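Local coordinates for RagA protein (Porphyromonas gingivalis, PDB 6SLN), which probably takes up substrates, most likely peptides, across the bacterial outer membrane as a TonB-dependent receptor with a plugged beta-barrel, at residues Y761-I766 with G788-F793; V700-R705 with K733-D738; V729-N734 with I766-F771; L152-A157 with D709-V714. All coordinates share one frame; numbering follows the deposited sequence.

Contact 1: residues Y761-I766 with G788-F793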
loop_
_atom_site.group_PDB
_atom_site.type_symbol
_atom_site.label_atom_id
_atom_site.label_comp_id
_atom_site.label_asym_id
_atom_site.label_seq_id
_atom_site.Cartn_x
_atom_site.Cartn_y
_atom_site.Cartn_z
ATOM N N TYR A 761 -30.848 2.847 38.827
ATOM C CA TYR A 761 -31.994 2.545 37.987
ATOM C C TYR A 761 -32.125 3.613 36.904
ATOM O O TYR A 761 -31.812 4.785 37.131
ATOM C CB TYR A 761 -33.284 2.485 38.806
ATOM C CG TYR A 761 -34.504 2.225 37.949
ATOM C CD1 TYR A 761 -34.752 0.962 37.444
ATOM C CD2 TYR A 761 -35.393 3.245 37.628
ATOM C CE1 TYR A 761 -35.851 0.712 36.656
ATOM C CE2 TYR A 761 -36.499 3.004 36.830
ATOM C CZ TYR A 761 -36.723 1.730 36.347
ATOM O OH TYR A 761 -37.816 1.456 35.548
ATOM N N ASN A 762 -32.591 3.215 35.720
ATOM C CA ASN A 762 -32.789 4.197 34.663
ATOM C C ASN A 762 -33.973 3.838 33.780
ATOM O O ASN A 762 -33.997 2.757 33.184
ATOM C CB ASN A 762 -31.548 4.335 33.808
ATOM C CG ASN A 762 -31.685 5.456 32.815
ATOM O OD1 ASN A 762 -31.393 6.606 33.129
ATOM N ND2 ASN A 762 -32.185 5.139 31.626
ATOM N N ARG A 763 -34.915 4.773 33.646
ATOM C CA ARG A 763 -36.086 4.604 32.793
ATOM C C ARG A 763 -35.911 5.451 31.541
ATOM O O ARG A 763 -35.805 6.679 31.629
ATOM C CB ARG A 763 -37.377 4.991 33.521
ATOM C CG ARG A 763 -38.675 4.589 32.798
ATOM C CD ARG A 763 -38.646 3.130 32.359
ATOM N NE ARG A 763 -39.942 2.537 31.999
ATOM C CZ ARG A 763 -40.791 3.061 31.119
ATOM N NH1 ARG A 763 -40.514 4.220 30.529
ATOM N NH2 ARG A 763 -41.919 2.431 30.835
ATOM N N GLN A 764 -35.885 4.785 30.391
ATOM C CA GLN A 764 -35.795 5.406 29.079
ATOM C C GLN A 764 -37.194 5.714 28.551
ATOM O O GLN A 764 -38.165 5.033 28.886
ATOM C CB GLN A 764 -35.067 4.468 28.113
ATOM C CG GLN A 764 -34.394 5.123 26.942
ATOM C CD GLN A 764 -34.208 4.161 25.780
ATOM O OE1 GLN A 764 -35.151 3.907 25.019
ATOM N NE2 GLN A 764 -32.988 3.612 25.638
ATOM N N GLU A 765 -37.293 6.757 27.722
ATOM C CA GLU A 765 -38.574 7.088 27.099
ATOM C C GLU A 765 -38.278 7.865 25.820
ATOM O O GLU A 765 -37.981 9.063 25.878
ATOM C CB GLU A 765 -39.485 7.883 28.027
ATOM C CG GLU A 765 -40.899 8.126 27.421
ATOM C CD GLU A 765 -41.787 9.098 28.208
ATOM O OE1 GLU A 765 -41.619 9.237 29.438
ATOM O OE2 GLU A 765 -42.670 9.720 27.585
ATOM N N ILE A 766 -38.353 7.168 24.684
ATOM C CA ILE A 766 -38.532 7.855 23.413
ATOM C C ILE A 766 -39.697 8.813 23.558
ATOM O O ILE A 766 -40.691 8.494 24.210
ATOM C CB ILE A 766 -38.782 6.831 22.294
ATOM C CG1 ILE A 766 -37.645 5.795 22.270
ATOM C CG2 ILE A 766 -38.975 7.540 20.950
ATOM C CD1 ILE A 766 -37.977 4.551 21.497
ATOM N N GLY A 788 -44.387 6.185 23.477
ATOM C CA GLY A 788 -44.573 6.276 24.910
ATOM C C GLY A 788 -43.601 5.512 25.796
ATOM O O GLY A 788 -43.837 5.426 27.009
ATOM N N TYR A 789 -42.525 4.943 25.259
ATOM C CA TYR A 789 -41.876 3.824 25.922
ATOM C C TYR A 789 -40.370 3.828 25.686
ATOM O O TYR A 789 -39.881 4.481 24.760
ATOM C CB TYR A 789 -42.459 2.496 25.416
ATOM C CG TYR A 789 -43.966 2.404 25.474
ATOM C CD1 TYR A 789 -44.746 2.725 24.365
ATOM C CD2 TYR A 789 -44.613 1.987 26.638
ATOM C CE1 TYR A 789 -46.123 2.634 24.415
ATOM C CE2 TYR A 789 -45.988 1.888 26.695
ATOM C CZ TYR A 789 -46.742 2.211 25.584
ATOM O OH TYR A 789 -48.118 2.116 25.637
ATOM N N PRO A 790 -39.621 3.092 26.500
ATOM C CA PRO A 790 -38.227 2.792 26.140
ATOM C C PRO A 790 -38.156 1.902 24.912
ATOM O O PRO A 790 -39.130 1.249 24.520
ATOM C CB PRO A 790 -37.682 2.061 27.374
ATOM C CG PRO A 790 -38.907 1.512 28.047
ATOM C CD PRO A 790 -39.977 2.548 27.819
ATOM N N ASN A 791 -36.983 1.936 24.273
ATOM C CA ASN A 791 -36.619 0.935 23.275
ATOM C C ASN A 791 -36.971 -0.438 23.820
ATOM O O ASN A 791 -36.430 -0.863 24.847
ATOM C CB ASN A 791 -35.117 1.037 22.989
ATOM C CG ASN A 791 -34.686 0.242 21.771
ATOM O OD1 ASN A 791 -35.523 -0.262 21.017
ATOM N ND2 ASN A 791 -33.377 0.129 21.568
ATOM N N SER A 792 -37.923 -1.100 23.168
ATOM C CA SER A 792 -38.534 -2.302 23.715
ATOM C C SER A 792 -38.541 -3.424 22.682
ATOM O O SER A 792 -38.330 -3.201 21.486
ATOM C CB SER A 792 -39.963 -2.020 24.207
ATOM O OG SER A 792 -39.936 -1.141 25.322
ATOM N N PHE A 793 -38.761 -4.648 23.164
ATOM C CA PHE A 793 -38.793 -5.792 22.265
ATOM C C PHE A 793 -40.149 -5.886 21.570
ATOM O O PHE A 793 -41.158 -5.344 22.031
ATOM C CB PHE A 793 -38.451 -7.088 23.015
ATOM C CG PHE A 793 -36.981 -7.247 23.277
ATOM C CD1 PHE A 793 -36.126 -7.688 22.265
ATOM C CD2 PHE A 793 -36.436 -6.905 24.509
ATOM C CE1 PHE A 793 -34.780 -7.816 22.481
ATOM C CE2 PHE A 793 -35.074 -7.023 24.727
ATOM C CZ PHE A 793 -34.251 -7.486 23.708
#
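Pro790 packs against Gln764 and Arg763 at the centre of the contact, and this side is dense. Its CB lies 3.6 Å from CB of Gln764, while its CD approaches the Gln764 carbonyl O at 3.3 Å. The same CD sits over one face of the Arg763 guanidinium, offset toward the rim, with Arg763 NH1 3.2 Å away. Gln764 then reaches past the proline. With CG anti to the backbone N (chi1 -155°) and an extended chain, its OE1 accepts the Asn791 N-H at 2.8 Å. That bond is nearly straight (174°), although the nitrogen stands above the carbonyl plane of the side chain. Beyond it, the contact loosens. Ile766 N gives only a weak bond to Tyr789 O, at 3.1 Å, and Glu765 CG merely skirts Gly788 O on the more exposed rim. Tyr789 turns its CB away, and its ring forms a cation-pi contact with Arg835. The touching parts run at 102° to each other, and no beta bridge joins the two segments. Asn791 also touches the bound peptide. The contact joins the end of barrel strand 752-764 to the chain entering strand 792-802, in a long, probably extracellular loop of the kind that links barrel strands in TonB-dependent receptors.

Contact 2: residues V700-R705 with K733-D738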
loop_
_atom_site.group_PDB
_atom_site.type_symbol
_atom_site.label_atom_id
_atom_site.label_comp_id
_atom_site.label_asym_id
_atom_site.label_seq_id
_atom_site.Cartn_x
_atom_site.Cartn_y
_atom_site.Cartn_z
ATOM N N VAL A 700 -26.629 9.766 46.982
ATOM C CA VAL A 700 -27.757 9.587 46.074
ATOM C C VAL A 700 -27.757 10.749 45.090
ATOM O O VAL A 700 -27.469 11.893 45.465
ATOM C CB VAL A 700 -29.113 9.504 46.808
ATOM C CG1 VAL A 700 -30.124 8.828 45.917
ATOM C CG2 VAL A 700 -28.985 8.747 48.110
ATOM N N ASP A 701 -28.078 10.453 43.834
ATOM C CA ASP A 701 -28.169 11.467 42.789
ATOM C C ASP A 701 -29.377 11.148 41.922
ATOM O O ASP A 701 -29.397 10.118 41.247
ATOM C CB ASP A 701 -26.897 11.505 41.946
ATOM C CG ASP A 701 -25.889 12.502 42.465
ATOM O OD1 ASP A 701 -26.054 13.709 42.174
ATOM O OD2 ASP A 701 -24.943 12.082 43.174
ATOM N N PHE A 702 -30.380 12.013 41.951
ATOM C CA PHE A 702 -31.520 11.916 41.054
ATOM C C PHE A 702 -31.276 12.829 39.865
ATOM O O PHE A 702 -30.966 14.012 40.036
ATOM C CB PHE A 702 -32.820 12.303 41.765
ATOM C CG PHE A 702 -34.009 12.445 40.841
ATOM C CD1 PHE A 702 -34.727 11.328 40.434
ATOM C CD2 PHE A 702 -34.406 13.700 40.371
ATOM C CE1 PHE A 702 -35.830 11.458 39.574
ATOM C CE2 PHE A 702 -35.505 13.837 39.514
ATOM C CZ PHE A 702 -36.218 12.712 39.120
ATOM N N TYR A 703 -31.435 12.288 38.666
ATOM C CA TYR A 703 -31.233 13.071 37.462
ATOM C C TYR A 703 -32.391 12.876 36.500
ATOM O O TYR A 703 -33.131 11.890 36.568
ATOM C CB TYR A 703 -29.945 12.675 36.752
ATOM C CG TYR A 703 -29.983 11.259 36.247
ATOM C CD1 TYR A 703 -30.450 10.967 34.974
ATOM C CD2 TYR A 703 -29.567 10.211 37.049
ATOM C CE1 TYR A 703 -30.495 9.674 34.514
ATOM C CE2 TYR A 703 -29.601 8.913 36.596
ATOM C CZ TYR A 703 -30.063 8.649 35.330
ATOM O OH TYR A 703 -30.096 7.350 34.880
ATOM N N VAL A 704 -32.515 13.825 35.575
ATOM C CA VAL A 704 -33.395 13.691 34.419
ATOM C C VAL A 704 -32.681 14.317 33.234
ATOM O O VAL A 704 -32.271 15.485 33.287
ATOM C CB VAL A 704 -34.782 14.330 34.614
ATOM C CG1 VAL A 704 -34.659 15.774 35.044
ATOM C CG2 VAL A 704 -35.572 14.224 33.320
ATOM N N ARG A 705 -32.527 13.539 32.175
ATOM C CA ARG A 705 -31.676 13.865 31.045
ATOM C C ARG A 705 -32.529 13.815 29.786
ATOM O O ARG A 705 -33.261 12.846 29.561
ATOM C CB ARG A 705 -30.478 12.889 30.992
ATOM C CG ARG A 705 -30.002 12.502 29.623
ATOM C CD ARG A 705 -28.838 11.531 29.714
ATOM N NE ARG A 705 -28.095 11.516 28.457
ATOM C CZ ARG A 705 -27.310 10.521 28.076
ATOM N NH1 ARG A 705 -27.162 9.469 28.864
ATOM N NH2 ARG A 705 -26.671 10.585 26.913
ATOM N N LYS A 733 -35.488 10.719 26.372
ATOM C CA LYS A 733 -35.512 11.165 27.754
ATOM C C LYS A 733 -35.005 10.008 28.607
ATOM O O LYS A 733 -35.296 8.842 28.316
ATOM C CB LYS A 733 -36.931 11.584 28.167
ATOM C CG LYS A 733 -37.042 12.398 29.448
ATOM C CD LYS A 733 -38.478 12.313 30.015
ATOM C CE LYS A 733 -39.018 13.686 30.362
ATOM N NZ LYS A 733 -39.747 13.730 31.666
ATOM N N ASN A 734 -34.230 10.335 29.635
ATOM C CA ASN A 734 -33.636 9.336 30.507
ATOM C C ASN A 734 -33.773 9.816 31.938
ATOM O O ASN A 734 -33.263 10.887 32.282
ATOM C CB ASN A 734 -32.170 9.094 30.145
ATOM C CG ASN A 734 -32.008 7.956 29.171
ATOM O OD1 ASN A 734 -32.178 6.793 29.526
ATOM N ND2 ASN A 734 -31.688 8.277 27.938
ATOM N N THR A 735 -34.471 9.041 32.764
ATOM C CA THR A 735 -34.742 9.433 34.138
ATOM C C THR A 735 -34.344 8.285 35.046
ATOM O O THR A 735 -34.698 7.133 34.776
ATOM C CB THR A 735 -36.208 9.808 34.303
ATOM O OG1 THR A 735 -36.507 10.856 33.373
ATOM C CG2 THR A 735 -36.520 10.275 35.743
ATOM N N GLY A 736 -33.586 8.596 36.093
ATOM C CA GLY A 736 -32.985 7.537 36.878
ATOM C C GLY A 736 -32.403 8.046 38.178
ATOM O O GLY A 736 -32.469 9.238 38.494
ATOM N N VAL A 737 -31.813 7.103 38.924
ATOM C CA VAL A 737 -31.310 7.323 40.276
ATOM C C VAL A 737 -29.898 6.757 40.385
ATOM O O VAL A 737 -29.577 5.745 39.756
ATOM C CB VAL A 737 -32.247 6.681 41.313
ATOM C CG1 VAL A 737 -31.566 6.573 42.661
ATOM C CG2 VAL A 737 -33.521 7.510 41.425
ATOM N N ASP A 738 -29.045 7.429 41.158
ATOM C CA ASP A 738 -27.659 7.035 41.380
ATOM C C ASP A 738 -27.463 6.844 42.875
ATOM O O ASP A 738 -27.497 7.822 43.626
ATOM C CB ASP A 738 -26.694 8.099 40.858
ATOM C CG ASP A 738 -26.307 7.889 39.408
ATOM O OD1 ASP A 738 -25.338 8.548 38.953
ATOM O OD2 ASP A 738 -26.971 7.084 38.722
#
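Asp738 OD1 is gripped twice, by a salt bridge from Lys187 NZ and a hydrogen bond from His147 NE2, and its neighbour OD2 is bonded to Asn760. The residue belongs to an antiparallel ladder between adjacent strands of the beta-barrel, whose axes are 4.6 Å apart. Three hydrogen-bonded pairs, Asp701 with Asp738, Tyr703 with Gly736 and Arg705 with Asn734, alternate with two non-hydrogen-bonded ones. The middle is looser than the ends: the Gly736 N bond to Tyr703 O is weak, at 3.4 Å, and the CA atoms of Tyr703 and Gly736 stand 5.8 Å apart, against 4.7 Å for Asp701-Asp738 and 5.0 Å for Arg705-Asn734. On the face carrying Asp701, Tyr703 and Arg705, Tyr703 CG sits between its backbone N and carbonyl carbon (chi1 64°), which lays the ring across Gly736. Tyr703 CZ comes within 3.5 Å of Gly736 CA, and Gly736 O stands over one face near the rim; the Tyr703 OH bonds to Asn762 OD1 and the Tyr703 ring stacks with His147. Arg705, extended from CG to NE, runs alongside Asn734, their flat ends turned 34° apart; Arg705 binds Gln680 and the His147 carbonyl, Asn734 binds Asn762 and the Thr149 carbonyl. The other face is more exposed and largely apolar. Phe702 meets Val737 at about a right angle, CG2 of the valine touching the ring edge at CD1, 4.1 Å away. Val704 and Thr735 point the same way, side by side. At one end, the Asp738 carbonyl O takes both the Asp701 N-H and a CA-H...O contact from Val700 CA at 3.0 Å.

Contact 3: residues V729-N734 with I766-F771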
loop_
_atom_site.group_PDB
_atom_site.type_symbol
_atom_site.label_atom_id
_atom_site.label_comp_id
_atom_site.label_asym_id
_atom_site.label_seq_id
_atom_site.Cartn_x
_atom_site.Cartn_y
_atom_site.Cartn_z
ATOM N N VAL A 729 -33.902 14.755 14.478
ATOM C CA VAL A 729 -35.254 14.241 14.368
ATOM C C VAL A 729 -35.630 13.451 15.622
ATOM O O VAL A 729 -34.836 12.656 16.140
ATOM C CB VAL A 729 -35.372 13.397 13.084
ATOM C CG1 VAL A 729 -36.426 12.350 13.245
ATOM C CG2 VAL A 729 -35.700 14.294 11.893
ATOM N N GLY A 730 -36.831 13.691 16.148
ATOM C CA GLY A 730 -37.282 12.964 17.302
ATOM C C GLY A 730 -36.629 13.423 18.591
ATOM O O GLY A 730 -35.894 14.409 18.641
ATOM N N SER A 731 -36.934 12.694 19.665
ATOM C CA SER A 731 -36.355 13.013 20.966
ATOM C C SER A 731 -36.607 11.869 21.942
ATOM O O SER A 731 -37.566 11.106 21.802
ATOM C CB SER A 731 -36.918 14.324 21.530
ATOM O OG SER A 731 -38.325 14.279 21.560
ATOM N N MET A 732 -35.720 11.770 22.922
ATOM C CA MET A 732 -35.750 10.786 23.989
ATOM C C MET A 732 -35.702 11.506 25.323
ATOM O O MET A 732 -35.787 12.733 25.400
ATOM C CB MET A 732 -34.567 9.820 23.932
ATOM C CG MET A 732 -34.508 8.884 22.770
ATOM S SD MET A 732 -32.877 8.132 22.818
ATOM C CE MET A 732 -33.095 7.078 24.265
ATOM N N LYS A 733 -35.488 10.719 26.372
ATOM C CA LYS A 733 -35.512 11.165 27.754
ATOM C C LYS A 733 -35.005 10.008 28.607
ATOM O O LYS A 733 -35.296 8.842 28.316
ATOM C CB LYS A 733 -36.931 11.584 28.167
ATOM C CG LYS A 733 -37.042 12.398 29.448
ATOM C CD LYS A 733 -38.478 12.313 30.015
ATOM C CE LYS A 733 -39.018 13.686 30.362
ATOM N NZ LYS A 733 -39.747 13.730 31.666
ATOM N N ASN A 734 -34.230 10.335 29.635
ATOM C CA ASN A 734 -33.636 9.336 30.507
ATOM C C ASN A 734 -33.773 9.816 31.938
ATOM O O ASN A 734 -33.263 10.887 32.282
ATOM C CB ASN A 734 -32.170 9.094 30.145
ATOM C CG ASN A 734 -32.008 7.956 29.171
ATOM O OD1 ASN A 734 -32.178 6.793 29.526
ATOM N ND2 ASN A 734 -31.688 8.277 27.938
ATOM N N ILE A 766 -38.353 7.168 24.684
ATOM C CA ILE A 766 -38.532 7.855 23.413
ATOM C C ILE A 766 -39.697 8.813 23.558
ATOM O O ILE A 766 -40.691 8.494 24.210
ATOM C CB ILE A 766 -38.782 6.831 22.294
ATOM C CG1 ILE A 766 -37.645 5.795 22.270
ATOM C CG2 ILE A 766 -38.975 7.540 20.950
ATOM C CD1 ILE A 766 -37.977 4.551 21.497
ATOM N N THR A 767 -39.575 10.009 22.999
ATOM C CA THR A 767 -40.691 10.945 23.043
ATOM C C THR A 767 -41.109 11.462 21.671
ATOM O O THR A 767 -42.193 12.041 21.551
ATOM C CB THR A 767 -40.374 12.127 23.985
ATOM O OG1 THR A 767 -39.081 12.661 23.700
ATOM C CG2 THR A 767 -40.378 11.667 25.427
ATOM N N LYS A 768 -40.309 11.247 20.633
ATOM C CA LYS A 768 -40.630 11.704 19.290
ATOM C C LYS A 768 -39.740 10.936 18.337
ATOM O O LYS A 768 -38.582 10.647 18.664
ATOM C CB LYS A 768 -40.412 13.217 19.127
ATOM C CG LYS A 768 -41.017 13.811 17.865
ATOM C CD LYS A 768 -40.662 15.305 17.662
ATOM C CE LYS A 768 -41.026 16.167 18.853
ATOM N NZ LYS A 768 -39.812 16.476 19.671
ATOM N N LEU A 769 -40.270 10.628 17.147
ATOM C CA LEU A 769 -39.532 9.809 16.193
ATOM C C LEU A 769 -39.371 10.594 14.904
ATOM O O LEU A 769 -38.833 11.690 14.932
ATOM C CB LEU A 769 -40.178 8.459 16.017
ATOM C CG LEU A 769 -40.023 7.542 17.219
ATOM C CD1 LEU A 769 -41.014 6.378 17.183
ATOM C CD2 LEU A 769 -38.588 7.081 17.271
ATOM N N PHE A 770 -39.762 10.030 13.771
ATOM C CA PHE A 770 -39.549 10.639 12.470
ATOM C C PHE A 770 -40.812 10.449 11.637
ATOM O O PHE A 770 -41.582 9.508 11.861
ATOM C CB PHE A 770 -38.330 10.029 11.755
ATOM C CG PHE A 770 -38.106 8.549 12.025
ATOM C CD1 PHE A 770 -37.480 8.125 13.189
ATOM C CD2 PHE A 770 -38.490 7.593 11.095
ATOM C CE1 PHE A 770 -37.250 6.776 13.430
ATOM C CE2 PHE A 770 -38.258 6.249 11.330
ATOM C CZ PHE A 770 -37.638 5.838 12.503
ATOM N N PHE A 771 -41.030 11.353 10.678
ATOM C CA PHE A 771 -42.125 11.248 9.715
ATOM C C PHE A 771 -43.496 11.296 10.375
ATOM O O PHE A 771 -44.482 10.800 9.808
ATOM C CB PHE A 771 -42.001 9.967 8.872
ATOM C CG PHE A 771 -40.624 9.750 8.278
ATOM C CD1 PHE A 771 -39.801 10.833 7.965
ATOM C CD2 PHE A 771 -40.155 8.471 8.026
ATOM C CE1 PHE A 771 -38.529 10.641 7.421
ATOM C CE2 PHE A 771 -38.887 8.275 7.479
ATOM C CZ PHE A 771 -38.071 9.369 7.178
#
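The touching parts of 729-734 and 766-771 run antiparallel, 174° apart, yet share just a single bridge, Ser731 with Lys768. Thr767 and Lys768 both face Ser731, a classic beta bulge that joins the start of barrel strand 732-746 to the loop following its neighbour, strand 752-764, and continues their antiparallel pairing beyond the regular ladder. The carbonyl O of Ser731 accepts two backbone N-H groups, from Thr767 at 2.6 Å and from Lys768 at 3.0 Å. The first nitrogen stands above the carbonyl plane, while the second lies in it, on a lone pair. Ser731 N returns a bond to Lys768 O at 2.8 Å.

Ser731 OG and Thr767 OG1 both occupy the crowded position between backbone N and carbonyl carbon, which brings the hydroxyls tip to tip at 2.8 Å in a hydrogen bond. Lys768, bent at chi3 and chi4, packs CG and CD on Gly730 CA, and its NZ donates to Ser731 OG at 3.3 Å. Gly730, at positive phi (75°), brings its CA to 3.0 Å from Lys768 O; a side chain there would collide with the carbonyl oxygens of Lys768 and Leu769.

Apolar packing takes over toward both ends. Met732 CG lies 4.4 Å from Ile766 CG1, the two residues extending toward Leu152 and Trp785 respectively. At the far end Val729 crosses Phe770 at about a right angle, its CG1 meeting Phe770 CB at 3.4 Å.

Contact 4: residues L152-A157 with D709-V714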
loop_
_atom_site.group_PDB
_atom_site.type_symbol
_atom_site.label_atom_id
_atom_site.label_comp_id
_atom_site.label_asym_id
_atom_site.label_seq_id
_atom_site.Cartn_x
_atom_site.Cartn_y
_atom_site.Cartn_z
ATOM N N LEU A 152 -30.782 7.587 19.702
ATOM C CA LEU A 152 -31.083 6.468 18.819
ATOM C C LEU A 152 -30.144 6.385 17.611
ATOM O O LEU A 152 -30.365 5.550 16.727
ATOM C CB LEU A 152 -32.537 6.564 18.348
ATOM C CG LEU A 152 -33.588 6.675 19.443
ATOM C CD1 LEU A 152 -34.946 6.519 18.809
ATOM C CD2 LEU A 152 -33.378 5.612 20.489
ATOM N N GLY A 153 -29.107 7.225 17.548
ATOM C CA GLY A 153 -28.193 7.243 16.416
ATOM C C GLY A 153 -26.761 7.563 16.797
ATOM O O GLY A 153 -25.879 6.698 16.742
ATOM N N ALA A 154 -26.522 8.812 17.179
ATOM C CA ALA A 154 -25.219 9.221 17.677
ATOM C C ALA A 154 -24.760 8.276 18.781
ATOM O O ALA A 154 -25.559 7.804 19.593
ATOM C CB ALA A 154 -25.284 10.661 18.199
ATOM N N SER A 155 -23.466 7.975 18.781
ATOM C CA SER A 155 -22.898 7.128 19.813
ATOM C C SER A 155 -23.206 7.658 21.207
ATOM O O SER A 155 -23.335 8.868 21.425
ATOM C CB SER A 155 -21.393 7.032 19.644
ATOM O OG SER A 155 -20.799 6.814 20.906
ATOM N N SER A 156 -23.317 6.725 22.158
ATOM C CA SER A 156 -23.480 7.030 23.575
ATOM C C SER A 156 -22.192 6.834 24.352
ATOM O O SER A 156 -22.199 6.918 25.586
ATOM C CB SER A 156 -24.599 6.181 24.195
ATOM O OG SER A 156 -25.750 6.167 23.360
ATOM N N ALA A 157 -21.093 6.573 23.660
ATOM C CA ALA A 157 -19.813 6.421 24.325
ATOM C C ALA A 157 -19.445 7.702 25.063
ATOM O O ALA A 157 -19.515 8.787 24.476
ATOM C CB ALA A 157 -18.734 6.090 23.302
ATOM N N ASP A 709 -33.208 17.667 19.198
ATOM C CA ASP A 709 -32.532 17.689 17.897
ATOM C C ASP A 709 -31.828 16.353 17.653
ATOM O O ASP A 709 -30.706 16.288 17.140
ATOM C CB ASP A 709 -31.554 18.862 17.790
ATOM C CG ASP A 709 -32.257 20.203 17.705
ATOM O OD1 ASP A 709 -33.448 20.241 18.034
ATOM O OD2 ASP A 709 -31.634 21.215 17.309
ATOM N N MET A 710 -32.517 15.273 18.027
ATOM C CA MET A 710 -31.898 13.963 18.163
ATOM C C MET A 710 -31.271 13.495 16.853
ATOM O O MET A 710 -31.924 13.475 15.803
ATOM C CB MET A 710 -32.946 12.963 18.653
ATOM C CG MET A 710 -32.535 11.506 18.555
ATOM S SD MET A 710 -33.313 10.502 19.828
ATOM C CE MET A 710 -32.291 11.019 21.185
ATOM N N LEU A 711 -29.994 13.119 16.914
ATOM C CA LEU A 711 -29.302 12.621 15.727
ATOM C C LEU A 711 -29.742 11.190 15.499
ATOM O O LEU A 711 -29.234 10.263 16.127
ATOM C CB LEU A 711 -27.789 12.727 15.887
ATOM C CG LEU A 711 -27.345 14.125 15.481
ATOM C CD1 LEU A 711 -25.949 14.478 15.979
ATOM C CD2 LEU A 711 -27.460 14.237 13.959
ATOM N N ILE A 712 -30.718 11.003 14.630
ATOM C CA ILE A 712 -31.162 9.668 14.269
ATOM C C ILE A 712 -30.608 9.356 12.892
ATOM O O ILE A 712 -30.720 10.169 11.964
ATOM C CB ILE A 712 -32.695 9.543 14.292
ATOM C CG1 ILE A 712 -33.246 9.761 15.712
ATOM C CG2 ILE A 712 -33.118 8.185 13.716
ATOM C CD1 ILE A 712 -34.690 9.230 15.936
ATOM N N ASP A 713 -29.954 8.206 12.778
ATOM C CA ASP A 713 -29.572 7.660 11.482
ATOM C C ASP A 713 -30.871 7.113 10.893
ATOM O O ASP A 713 -31.212 5.930 11.020
ATOM C CB ASP A 713 -28.485 6.599 11.643
ATOM C CG ASP A 713 -27.775 6.279 10.347
ATOM O OD1 ASP A 713 -28.191 6.797 9.294
ATOM O OD2 ASP A 713 -26.796 5.504 10.378
ATOM N N VAL A 714 -31.627 8.012 10.274
ATOM C CA VAL A 714 -33.028 7.715 9.954
ATOM C C VAL A 714 -33.085 6.584 8.931
ATOM O O VAL A 714 -32.387 6.644 7.902
ATOM C CB VAL A 714 -33.737 8.970 9.439
ATOM C CG1 VAL A 714 -35.010 8.585 8.719
ATOM C CG2 VAL A 714 -34.043 9.938 10.601
HETATM O O HOH W 1 -30.391 5.134 13.881
#
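Leu152 is the bump of this contact, and the hollow that receives it lies between Met710 and Ile712 on the barrel strand. Its CG touches Met710 SD at 3.9 Å, the two side chains crossing obliquely. Its CD1 meets Ile712 CD1 at 4.0 Å, and here the side chains run side by side. Met710 is set for this by a CG anti to its backbone N (chi1 167°) and a bend at chi3, which carry the sulphur back against the leucine, while Met732 packs against both.

Next along the loop, Gly153 brings its bare CA to where the strand comes nearest: that atom lies 4.4 Å from Ile712 CA and closer still, 3.2 Å, to the Leu711 carbonyl O. Without a side chain the loop can settle directly on that oxygen. Leu711 O also accepts the Ala154 N-H at 3.3 Å, in the carbonyl plane, and the Ala154 methyl makes a second, smaller bump resting on Leu711 CB. Beside Gly153 a water bridges the segments, donating to Leu152 O at 2.9 Å and to Asp713 O, on the residue at the centre of an inverse gamma turn.

Past the contact the loop bends into an ST turn, Ser155 OG accepting from Ala157 N. The contact joins the plug, through its loop 152-157, to strand 696-715 of the barrel around it. Its chemistry implies a seam of apolar fit with one direct backbone hydrogen bond, from Ala154 N to Leu711 O, and a water bridge, and no salt bridge between the two segments.

How the contacts relate
Followed from the N terminus, the chain first offers residues 152-157, in the plug, which wait more than 550 residues for their partner, 709-714, to close contact 4. Before that partner arrives, strand 696-715 has already opened contact 2 at residues 700-705; its other half, 733-738, follows afterwards, so contacts 2 and 4 cross. Contact 3 opens at 729-734, on the same strand where contact 2 ends, and reaches forward to 766-771. Contact 1, between 761-766 and 788-793, crosses contact 3 and shares Ile766 with it. Together, they tie the plug to the barrel wall, pair neighbouring barrel strands, and join the long loop after strand 752-764 back to the barrel.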